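Local coordinates for protein lytic polysaccharide monooxygenase (Neurospora crassa, PDB 4QI8) that probably cleaves cellulose chains oxidatively, using a copper ion in its active site and a reduced electron donor, at residues A[133-143]-A[155-166]; A[17-25]-A[43-54]. All coordinates share one frame; numbering follows the deposited sequence. Where two conformers were deposited one is given.

Interaction 1: residues A[133-143]-A[155-166]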
loop_
_atom_site.group_PDB
_atom_site.type_symbol
_atom_site.label_atom_id
_atom_site.label_comp_id
_atom_site.label_asym_id
_atom_site.label_seq_id
_atom_site.Cartn_x
_atom_site.Cartn_y
_atom_site.Cartn_z
ATOM N N SER A 133 -8.469 17.412 4.982
ATOM C CA SER A 133 -9.382 16.503 5.662
ATOM C C SER A 133 -10.368 15.933 4.658
ATOM O O SER A 133 -10.692 16.564 3.653
ATOM C CB SER A 133 -10.144 17.227 6.764
ATOM O OG SER A 133 -10.932 18.266 6.220
ATOM N N GLY A 134 -10.828 14.721 4.924
ATOM C CA GLY A 134 -11.829 14.090 4.094
ATOM C C GLY A 134 -11.772 12.589 4.254
ATOM O O GLY A 134 -11.040 12.076 5.091
ATOM N N SER A 135 -12.556 11.886 3.454
ATOM C CA SER A 135 -12.476 10.432 3.413
ATOM C C SER A 135 -11.367 10.009 2.468
ATOM O O SER A 135 -11.177 10.632 1.425
ATOM C CB SER A 135 -13.804 9.843 2.967
ATOM O OG SER A 135 -14.830 10.167 3.888
ATOM N N TYR A 136 -10.661 8.944 2.837
ATOM C CA TYR A 136 -9.510 8.465 2.081
ATOM C C TYR A 136 -9.468 6.945 2.035
ATOM O O TYR A 136 -9.900 6.271 2.981
ATOM C CB TYR A 136 -8.197 8.890 2.744
ATOM C CG TYR A 136 -7.760 10.324 2.545
ATOM C CD1 TYR A 136 -8.333 11.362 3.278
ATOM C CD2 TYR A 136 -6.743 10.634 1.656
ATOM C CE1 TYR A 136 -7.914 12.670 3.113
ATOM C CE2 TYR A 136 -6.310 11.936 1.486
ATOM C CZ TYR A 136 -6.889 12.946 2.224
ATOM O OH TYR A 136 -6.433 14.231 2.021
ATOM N N LEU A 137 -8.898 6.415 0.954
ATOM C CA LEU A 137 -8.408 5.053 0.948
ATOM C C LEU A 137 -6.920 5.063 1.256
ATOM O O LEU A 137 -6.178 5.914 0.745
ATOM C CB LEU A 137 -8.634 4.401 -0.411
ATOM C CG LEU A 137 -10.100 4.299 -0.829
ATOM C CD1 LEU A 137 -10.218 3.763 -2.252
ATOM C CD2 LEU A 137 -10.860 3.406 0.124
ATOM N N LEU A 138 -6.497 4.094 2.070
ATOM C CA LEU A 138 -5.092 3.851 2.362
ATOM C C LEU A 138 -4.737 2.486 1.806
ATOM O O LEU A 138 -5.240 1.470 2.283
ATOM C CB LEU A 138 -4.832 3.901 3.863
ATOM C CG LEU A 138 -3.422 3.511 4.318
ATOM C CD1 LEU A 138 -2.335 4.439 3.791
ATOM C CD2 LEU A 138 -3.385 3.455 5.828
ATOM N N ARG A 139 -3.920 2.480 0.758
ATOM C CA ARG A 139 -3.492 1.255 0.102
ATOM C C ARG A 139 -2.174 0.789 0.707
ATOM O O ARG A 139 -1.200 1.538 0.741
ATOM C CB ARG A 139 -3.334 1.495 -1.404
ATOM C CG ARG A 139 -2.782 0.330 -2.201
ATOM C CD ARG A 139 -2.701 0.700 -3.673
ATOM N NE ARG A 139 -2.156 -0.379 -4.493
ATOM C CZ ARG A 139 -0.863 -0.627 -4.642
ATOM N NH1 ARG A 139 0.035 0.157 -4.053
ATOM N NH2 ARG A 139 -0.465 -1.647 -5.388
ATOM N N ALA A 140 -2.163 -0.467 1.156
ATOM C CA ALA A 140 -0.976 -1.153 1.653
ATOM C C ALA A 140 -0.506 -2.124 0.595
ATOM O O ALA A 140 -1.319 -2.855 0.032
ATOM C CB ALA A 140 -1.319 -1.928 2.909
ATOM N N GLU A 141 0.800 -2.162 0.352
ATOM C CA GLU A 141 1.368 -3.227 -0.448
ATOM C C GLU A 141 2.711 -3.662 0.092
ATOM O O GLU A 141 3.512 -2.850 0.557
ATOM C CB GLU A 141 1.498 -2.865 -1.930
ATOM C CG GLU A 141 2.681 -1.983 -2.279
ATOM C CD GLU A 141 2.692 -1.520 -3.728
ATOM O OE1 GLU A 141 3.139 -0.372 -3.947
ATOM O OE2 GLU A 141 2.209 -2.252 -4.627
ATOM N N HIS A 142 2.930 -4.967 0.016
ATOM C CA HIS A 142 4.250 -5.527 0.130
ATOM C C HIS A 142 4.595 -6.148 -1.215
ATOM O O HIS A 142 3.769 -6.857 -1.802
ATOM C CB HIS A 142 4.339 -6.604 1.204
ATOM C CG HIS A 142 5.747 -7.006 1.445
ATOM N ND1 HIS A 142 6.236 -8.262 1.153
ATOM C CD2 HIS A 142 6.802 -6.261 1.846
ATOM C CE1 HIS A 142 7.534 -8.271 1.394
ATOM N NE2 HIS A 142 7.901 -7.071 1.805
ATOM N N ILE A 143 5.816 -5.907 -1.688
ATOM C CA ILE A 143 6.256 -6.461 -2.964
ATOM C C ILE A 143 7.334 -7.500 -2.696
ATOM O O ILE A 143 8.466 -7.158 -2.360
ATOM C CB ILE A 143 6.788 -5.373 -3.929
ATOM C CG1 ILE A 143 5.850 -4.158 -3.955
ATOM C CG2 ILE A 143 6.926 -5.971 -5.306
ATOM C CD1 ILE A 143 6.335 -3.002 -4.837
ATOM N N GLN A 155 5.653 -10.513 -6.439
ATOM C CA GLN A 155 4.450 -10.921 -5.712
ATOM C C GLN A 155 3.916 -9.753 -4.891
ATOM O O GLN A 155 4.514 -9.358 -3.889
ATOM C CB GLN A 155 4.776 -12.100 -4.786
ATOM C CG GLN A 155 5.256 -13.315 -5.554
ATOM C CD GLN A 155 5.587 -14.510 -4.684
ATOM O OE1 GLN A 155 5.511 -14.459 -3.446
ATOM N NE2 GLN A 155 5.984 -15.596 -5.335
ATOM N N PHE A 156 2.778 -9.205 -5.304
ATOM C CA PHE A 156 2.180 -8.065 -4.609
ATOM C C PHE A 156 1.102 -8.536 -3.628
ATOM O O PHE A 156 0.142 -9.213 -4.016
ATOM C CB PHE A 156 1.554 -7.078 -5.604
ATOM C CG PHE A 156 2.536 -6.429 -6.546
ATOM C CD1 PHE A 156 2.980 -7.083 -7.686
ATOM C CD2 PHE A 156 2.972 -5.138 -6.309
ATOM C CE1 PHE A 156 3.862 -6.464 -8.552
ATOM C CE2 PHE A 156 3.846 -4.518 -7.178
ATOM C CZ PHE A 156 4.290 -5.187 -8.299
ATOM N N TYR A 157 1.264 -8.157 -2.363
ATOM C CA TYR A 157 0.314 -8.482 -1.296
ATOM C C TYR A 157 -0.314 -7.152 -0.874
ATOM O O TYR A 157 0.382 -6.273 -0.386
ATOM C CB TYR A 157 1.042 -9.167 -0.128
ATOM C CG TYR A 157 1.716 -10.457 -0.540
ATOM C CD1 TYR A 157 1.014 -11.665 -0.505
ATOM C CD2 TYR A 157 3.043 -10.482 -0.968
ATOM C CE1 TYR A 157 1.609 -12.850 -0.888
ATOM C CE2 TYR A 157 3.647 -11.671 -1.346
ATOM C CZ TYR A 157 2.923 -12.850 -1.306
ATOM O OH TYR A 157 3.479 -14.053 -1.679
ATOM N N ILE A 158 -1.616 -6.998 -1.112
ATOM C CA ILE A 158 -2.284 -5.695 -1.134
ATOM C C ILE A 158 -3.577 -5.704 -0.329
ATOM O O ILE A 158 -4.302 -6.706 -0.340
ATOM C CB ILE A 158 -2.617 -5.308 -2.599
ATOM C CG1 ILE A 158 -1.332 -5.080 -3.397
ATOM C CG2 ILE A 158 -3.525 -4.078 -2.678
ATOM C CD1 ILE A 158 -1.535 -5.193 -4.907
ATOM N N SER A 159 -3.894 -4.576 0.307
ATOM C CA SER A 159 -5.276 -4.290 0.685
ATOM C C SER A 159 -5.456 -2.783 0.771
ATOM O O SER A 159 -4.491 -2.025 0.696
ATOM C CB SER A 159 -5.651 -4.946 2.023
ATOM O OG SER A 159 -4.994 -4.272 3.078
ATOM N N CYS A 160 -6.710 -2.366 0.971
ATOM C CA CYS A 160 -7.049 -0.959 1.141
ATOM C C CYS A 160 -7.994 -0.733 2.308
ATOM O O CYS A 160 -9.025 -1.384 2.415
ATOM C CB CYS A 160 -7.738 -0.406 -0.100
ATOM S SG CYS A 160 -6.661 -0.330 -1.531
ATOM N N ALA A 161 -7.629 0.236 3.143
ATOM C CA ALA A 161 -8.424 0.650 4.291
ATOM C C ALA A 161 -9.231 1.906 4.001
ATOM O O ALA A 161 -8.810 2.762 3.225
ATOM C CB ALA A 161 -7.521 0.886 5.488
ATOM N N GLN A 162 -10.397 1.996 4.632
ATOM C CA GLN A 162 -11.234 3.184 4.574
ATOM C C GLN A 162 -10.993 4.042 5.801
ATOM O O GLN A 162 -11.180 3.582 6.932
ATOM C CB GLN A 162 -12.723 2.811 4.459
ATOM C CG GLN A 162 -13.024 2.050 3.173
ATOM C CD GLN A 162 -14.484 1.726 2.913
ATOM O OE1 GLN A 162 -14.794 1.014 1.950
ATOM N NE2 GLN A 162 -15.390 2.252 3.742
ATOM N N LEU A 163 -10.581 5.285 5.561
ATOM C CA LEU A 163 -10.285 6.261 6.615
ATOM C C LEU A 163 -11.118 7.520 6.469
ATOM O O LEU A 163 -11.494 7.918 5.366
ATOM C CB LEU A 163 -8.818 6.705 6.573
ATOM C CG LEU A 163 -7.744 5.627 6.593
ATOM C CD1 LEU A 163 -6.374 6.292 6.597
ATOM C CD2 LEU A 163 -7.896 4.693 7.791
ATOM N N SER A 164 -11.379 8.157 7.601
ATOM C CA SER A 164 -11.852 9.534 7.648
ATOM C C SER A 164 -10.754 10.345 8.326
ATOM O O SER A 164 -10.536 10.209 9.526
ATOM C CB SER A 164 -13.159 9.628 8.423
ATOM O OG SER A 164 -13.555 10.977 8.562
ATOM N N ILE A 165 -10.037 11.146 7.540
ATOM C CA ILE A 165 -8.894 11.895 8.044
ATOM C C ILE A 165 -9.375 13.278 8.462
ATOM O O ILE A 165 -9.997 13.995 7.678
ATOM C CB ILE A 165 -7.753 11.973 7.007
ATOM C CG1 ILE A 165 -7.220 10.559 6.729
ATOM C CG2 ILE A 165 -6.641 12.890 7.507
ATOM C CD1 ILE A 165 -6.062 10.477 5.732
ATOM N N THR A 166 -9.107 13.628 9.714
ATOM C CA THR A 166 -9.575 14.879 10.292
ATOM C C THR A 166 -8.417 15.822 10.588
ATOM O O THR A 166 -7.258 15.417 10.626
ATOM C CB THR A 166 -10.311 14.615 11.605
ATOM O OG1 THR A 166 -9.399 14.042 12.548
ATOM C CG2 THR A 166 -11.481 13.665 11.390
#
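G134 and I165 form the first of five hydrogen-bonded antiparallel pairs. The others are Y136 with L163, L138 with A161, A140 with S159 and H142 with Y157. Each pair exchanges two N-H...O=C bonds, ten in all. The non-hydrogen-bonded pairs between them add CA-H...O contacts, as from E141 CA to Y157 O at 3.2 Å. The strand axes run at 156° to each other.

The apolar contacts fall on both faces. On the face of Y136, L138, L163 and I165, the CD1 tip of I165 sits over one face of the Y136 ring, 3.5 Å from Y136 CD1. The two side chains cross at about a right angle. Next along, L138 CB meets L163 CD1 at 3.9 Å. On the face of R139, E141, I143, I158 and F156, I143 lies alongside F156. I143 CG2, anti to the backbone N, rests over the F156 ring, while I143 CD1 reaches F156 CE2 at 3.7 Å.

The charged pair is on that same face. R139 NH2 makes a salt bridge to E141 OE2 at 2.8 Å, from above the carboxylate plane. R139 NH2 also passes I158 CD1 at 3.7 Å, and E141 OE2 lies at the edge of the F156 ring. E141 OE1 is hydrogen-bonded to Y185 OH and Q77 NE2. C160 SG packs on R139 CB and is disulfide-bonded to C42.

At one end, Y157 OH donates to Q155 OE1 at 2.7 Å. Y157 belongs to the copper site with H1 and H72. This long beta hairpin belongs to the AA9 beta-sandwich and carries a copper-site residue at one end.

Interaction 2: residues A[17-25]-A[43-54]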
loop_
_atom_site.group_PDB
_atom_site.type_symbol
_atom_site.label_atom_id
_atom_site.label_comp_id
_atom_site.label_asym_id
_atom_site.label_seq_id
_atom_site.Cartn_x
_atom_site.Cartn_y
_atom_site.Cartn_z
ATOM N N TRP A 17 -10.838 -7.241 8.382
ATOM C CA TRP A 17 -11.688 -6.700 7.319
ATOM C C TRP A 17 -12.798 -5.791 7.847
ATOM O O TRP A 17 -13.793 -5.546 7.162
ATOM C CB TRP A 17 -12.254 -7.817 6.440
ATOM C CG TRP A 17 -11.231 -8.844 6.056
ATOM C CD1 TRP A 17 -11.245 -10.156 6.399
ATOM C CD2 TRP A 17 -10.041 -8.649 5.267
ATOM N NE1 TRP A 17 -10.160 -10.797 5.871
ATOM C CE2 TRP A 17 -9.400 -9.897 5.173
ATOM C CE3 TRP A 17 -9.467 -7.550 4.618
ATOM C CZ2 TRP A 17 -8.206 -10.079 4.470
ATOM C CZ3 TRP A 17 -8.280 -7.738 3.907
ATOM C CH2 TRP A 17 -7.666 -8.989 3.842
ATOM N N GLN A 18 -12.601 -5.223 9.030
ATOM C CA GLN A 18 -13.577 -4.276 9.560
ATOM C C GLN A 18 -13.446 -2.929 8.864
ATOM O O GLN A 18 -14.426 -2.398 8.353
ATOM C CB GLN A 18 -13.435 -4.102 11.068
ATOM C CG GLN A 18 -14.448 -3.119 11.624
ATOM C CD GLN A 18 -14.342 -2.952 13.109
ATOM O OE1 GLN A 18 -13.383 -3.409 13.727
ATOM N NE2 GLN A 18 -15.330 -2.299 13.698
ATOM N N TYR A 19 -12.231 -2.384 8.842
ATOM C CA TYR A 19 -11.940 -1.110 8.183
ATOM C C TYR A 19 -11.179 -1.309 6.876
ATOM O O TYR A 19 -10.852 -0.343 6.204
ATOM C CB TYR A 19 -11.120 -0.221 9.119
ATOM C CG TYR A 19 -11.843 0.127 10.389
ATOM C CD1 TYR A 19 -12.860 1.054 10.388
ATOM C CD2 TYR A 19 -11.516 -0.466 11.592
ATOM C CE1 TYR A 19 -13.537 1.387 11.543
ATOM C CE2 TYR A 19 -12.196 -0.134 12.757
ATOM C CZ TYR A 19 -13.197 0.789 12.721
ATOM O OH TYR A 19 -13.855 1.106 13.885
ATOM N N VAL A 20 -10.882 -2.561 6.538
ATOM C CA VAL A 20 -10.142 -2.898 5.335
ATOM C C VAL A 20 -11.072 -3.648 4.395
ATOM O O VAL A 20 -11.723 -4.614 4.797
ATOM C CB VAL A 20 -8.906 -3.750 5.684
ATOM C CG1 VAL A 20 -8.164 -4.167 4.422
ATOM C CG2 VAL A 20 -7.984 -2.991 6.637
ATOM N N ARG A 21 -11.176 -3.171 3.159
ATOM C CA ARG A 21 -11.957 -3.852 2.137
ATOM C C ARG A 21 -11.461 -5.277 1.994
ATOM O O ARG A 21 -10.259 -5.502 1.886
ATOM C CB ARG A 21 -11.833 -3.090 0.821
ATOM C CG ARG A 21 -12.468 -1.716 0.899
ATOM C CD ARG A 21 -12.485 -0.991 -0.432
ATOM N NE ARG A 21 -13.247 0.249 -0.326
ATOM C CZ ARG A 21 -13.331 1.176 -1.272
ATOM N NH1 ARG A 21 -12.682 1.032 -2.426
ATOM N NH2 ARG A 21 -14.074 2.254 -1.059
ATOM N N ARG A 22 -12.362 -6.255 2.001
ATOM C CA ARG A 22 -11.878 -7.625 2.029
ATOM C C ARG A 22 -11.147 -7.953 0.726
ATOM O O ARG A 22 -11.706 -7.894 -0.371
ATOM C CB ARG A 22 -12.979 -8.651 2.300
ATOM C CG ARG A 22 -12.368 -10.041 2.544
ATOM C CD ARG A 22 -13.293 -11.022 3.188
ATOM N NE ARG A 22 -14.239 -11.538 2.223
ATOM C CZ ARG A 22 -15.154 -12.460 2.509
ATOM N NH1 ARG A 22 -15.244 -12.966 3.734
ATOM N NH2 ARG A 22 -15.982 -12.890 1.561
ATOM N N ALA A 23 -9.873 -8.289 0.855
ATOM C CA ALA A 23 -9.045 -8.585 -0.299
ATOM C C ALA A 23 -9.374 -9.955 -0.852
ATOM O O ALA A 23 -9.765 -10.866 -0.112
ATOM C CB ALA A 23 -7.576 -8.515 0.093
ATOM N N ASP A 24 -9.160 -10.116 -2.151
ATOM C CA ASP A 24 -9.488 -11.364 -2.811
ATOM C C ASP A 24 -8.601 -12.521 -2.348
ATOM O O ASP A 24 -8.933 -13.672 -2.644
ATOM C CB ASP A 24 -9.399 -11.237 -4.337
ATOM C CG ASP A 24 -10.518 -10.417 -4.958
ATOM O OD1 ASP A 24 -11.572 -10.213 -4.318
ATOM O OD2 ASP A 24 -10.325 -9.993 -6.123
ATOM N N ASN A 25 -7.492 -12.235 -1.651
ATOM C CA ASN A 25 -6.630 -13.285 -1.082
ATOM C C ASN A 25 -7.008 -13.680 0.352
ATOM O O ASN A 25 -6.217 -14.306 1.056
ATOM C CB ASN A 25 -5.146 -12.898 -1.148
ATOM C CG ASN A 25 -4.756 -11.813 -0.157
ATOM O OD1 ASN A 25 -5.601 -11.063 0.343
ATOM N ND2 ASN A 25 -3.466 -11.737 0.134
ATOM N N PHE A 43 -6.856 -5.147 -4.493
ATOM C CA PHE A 43 -7.018 -6.605 -4.502
ATOM C C PHE A 43 -8.495 -7.015 -4.547
ATOM O O PHE A 43 -8.897 -7.987 -3.901
ATOM C CB PHE A 43 -6.282 -7.271 -3.306
ATOM C CG PHE A 43 -5.653 -8.632 -3.615
ATOM C CD1 PHE A 43 -6.137 -9.460 -4.626
ATOM C CD2 PHE A 43 -4.565 -9.075 -2.867
ATOM C CE1 PHE A 43 -5.542 -10.681 -4.892
ATOM C CE2 PHE A 43 -3.975 -10.295 -3.133
ATOM C CZ PHE A 43 -4.451 -11.089 -4.151
ATOM N N GLN A 44 -9.293 -6.300 -5.340
ATOM C CA GLN A 44 -10.695 -6.666 -5.521
ATOM C C GLN A 44 -11.074 -6.621 -6.988
ATOM O O GLN A 44 -11.189 -5.550 -7.579
ATOM C CB GLN A 44 -11.626 -5.739 -4.750
ATOM C CG GLN A 44 -11.499 -5.812 -3.243
ATOM C CD GLN A 44 -12.608 -5.035 -2.556
ATOM O OE1 GLN A 44 -13.024 -3.972 -3.037
ATOM N NE2 GLN A 44 -13.107 -5.561 -1.436
ATOM N N SER A 45 -11.328 -7.779 -7.581
ATOM C CA SER A 45 -11.876 -7.784 -8.931
ATOM C C SER A 45 -13.311 -7.254 -8.947
ATOM O O SER A 45 -13.739 -6.651 -9.927
ATOM C CB SER A 45 -11.857 -9.179 -9.534
ATOM O OG SER A 45 -10.547 -9.688 -9.599
ATOM N N THR A 46 -14.054 -7.533 -7.879
ATOM C CA THR A 46 -15.392 -6.983 -7.667
ATOM C C THR A 46 -15.282 -6.083 -6.443
ATOM O O THR A 46 -14.994 -6.564 -5.355
ATOM C CB THR A 46 -16.457 -8.103 -7.409
ATOM O OG1 THR A 46 -16.535 -8.981 -8.537
ATOM C CG2 THR A 46 -17.840 -7.517 -7.136
ATOM N N HIS A 47 -15.515 -4.785 -6.615
ATOM C CA HIS A 47 -15.464 -3.847 -5.502
ATOM C C HIS A 47 -16.438 -4.248 -4.412
ATOM O O HIS A 47 -17.592 -4.565 -4.704
ATOM C CB HIS A 47 -15.816 -2.446 -5.999
ATOM C CG HIS A 47 -16.196 -1.492 -4.911
ATOM N ND1 HIS A 47 -15.264 -0.851 -4.124
ATOM C CD2 HIS A 47 -17.409 -1.075 -4.479
ATOM C CE1 HIS A 47 -15.890 -0.081 -3.254
ATOM N NE2 HIS A 47 -17.191 -0.196 -3.450
ATOM N N SER A 48 -15.978 -4.231 -3.168
ATOM C CA SER A 48 -16.835 -4.423 -1.994
ATOM C C SER A 48 -16.350 -3.474 -0.901
ATOM O O SER A 48 -15.172 -3.517 -0.546
ATOM C CB SER A 48 -16.747 -5.864 -1.462
ATOM O OG SER A 48 -17.415 -6.809 -2.286
ATOM N N PRO A 49 -17.234 -2.638 -0.335
ATOM C CA PRO A 49 -16.790 -1.727 0.723
ATOM C C PRO A 49 -16.367 -2.455 1.993
ATOM O O PRO A 49 -16.794 -3.580 2.256
ATOM C CB PRO A 49 -18.039 -0.890 1.004
ATOM C CG PRO A 49 -19.166 -1.729 0.572
ATOM C CD PRO A 49 -18.671 -2.490 -0.612
ATOM N N ALA A 50 -15.551 -1.785 2.797
ATOM C CA ALA A 50 -15.269 -2.232 4.152
ATOM C C ALA A 50 -16.510 -2.046 5.007
ATOM O O ALA A 50 -17.389 -1.261 4.676
ATOM C CB ALA A 50 -14.125 -1.441 4.745
ATOM N N GLN A 51 -16.573 -2.764 6.115
ATOM C CA GLN A 51 -17.705 -2.647 7.017
ATOM C C GLN A 51 -17.825 -1.253 7.622
ATOM O O GLN A 51 -18.936 -0.769 7.870
ATOM C CB GLN A 51 -17.584 -3.662 8.150
ATOM C CG GLN A 51 -17.726 -5.108 7.731
ATOM C CD GLN A 51 -17.560 -6.047 8.910
ATOM O OE1 GLN A 51 -16.573 -5.968 9.642
ATOM N NE2 GLN A 51 -18.539 -6.912 9.127
ATOM N N SER A 52 -16.680 -0.635 7.901
ATOM C CA SER A 52 -16.632 0.656 8.576
ATOM C C SER A 52 -15.459 1.490 8.061
ATOM O O SER A 52 -14.621 0.992 7.305
ATOM C CB SER A 52 -16.518 0.457 10.095
ATOM O OG SER A 52 -17.583 -0.340 10.608
ATOM N N THR A 53 -15.414 2.743 8.494
ATOM C CA THR A 53 -14.388 3.697 8.103
ATOM C C THR A 53 -13.779 4.259 9.380
ATOM O O THR A 53 -14.507 4.668 10.275
ATOM C CB THR A 53 -15.024 4.809 7.240
ATOM O OG1 THR A 53 -15.537 4.230 6.033
ATOM C CG2 THR A 53 -14.037 5.909 6.902
ATOM N N LEU A 54 -12.454 4.248 9.473
ATOM C CA LEU A 54 -11.731 4.595 10.692
ATOM C C LEU A 54 -11.349 6.070 10.726
ATOM O O LEU A 54 -10.676 6.550 9.822
ATOM C CB LEU A 54 -10.474 3.741 10.783
ATOM C CG LEU A 54 -9.635 3.961 12.042
ATOM C CD1 LEU A 54 -10.387 3.514 13.293
ATOM C CD2 LEU A 54 -8.296 3.244 11.923
HETATM O O HOH W 1 -17.401 -0.940 13.143
HETATM O O HOH W 2 -12.560 -1.518 -4.156
HETATM O O HOH W 3 -15.211 -5.887 2.351
HETATM O O HOH W 4 -13.582 -9.471 -5.889
#
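Q18 O accepts S52 N at 2.9 Å, and D24 N donates to F43 O at 2.8 Å. Neither segment 17-25 nor the facing part of 43-54 forms a regular strand. F43 leaves the helix before it with positive phi. Near the D24 bond, S45 N donates to the syn side of D24 OD2 at 2.8 Å.

Q44 CG lies anti to the carbonyl carbon (chi1 -66°), and the extended chain beyond it carries the amide across to R22. Q44 NE2 donates to R22 O at 2.9 Å, from above that carbonyl plane, and also to S48 O; Q44 OE1 accepts S48 N. These three bonds fix the amide's rotation. Cut back to an alanine, the residue would have no amide, which would probably leave R22 O and both S48 N and O without this partner.

The R21 guanidinium receives the edge of the H47 ring over its centre, with H47 CE1 3.5 Å from R21 CZ and the planes 83° apart. R21 NH2 hydrogen-bonds to W92 O and H47 NE2 to N90 O. Water 2 joins Q44 OE1 and H47 ND1.

Two aromatic rings pack near the ends of the contact. L54 CB lies over one face of Y19, 3.6 Å from Y19 CD1, and Q18 CG over the opposite face. N25 N lies over the F43 ring, while N25 CG meets F43 CE2 at 3.4 Å. N25 ND2 hydrogen-bonds to G30 O. Two irregular loops are thus laced together beside the sheet of the AA9 beta-sandwich, with the N25 side chain about 9 Å from the copper ion.

In the fold
Segment 17-25 follows strand 3-8. Interaction 2 closes the loop through helix 39-42 when 43-54 returns beside it and leads into strand 54-57. The chain then runs through the strands between before interaction 1 pairs 133-143 with 155-166 across an 11-residue connection. The two closures are in series, neither nested nor crossed. They still meet in space. S164 N to L54 O and Q162 N to Y19 O are probable backbone hydrogen bonds, and V20 packs on S159. The loops of interaction 2 therefore lie along strand 155-166. The C42-C160 disulfide also ties helix 39-42, between the two loop segments, to this hairpin.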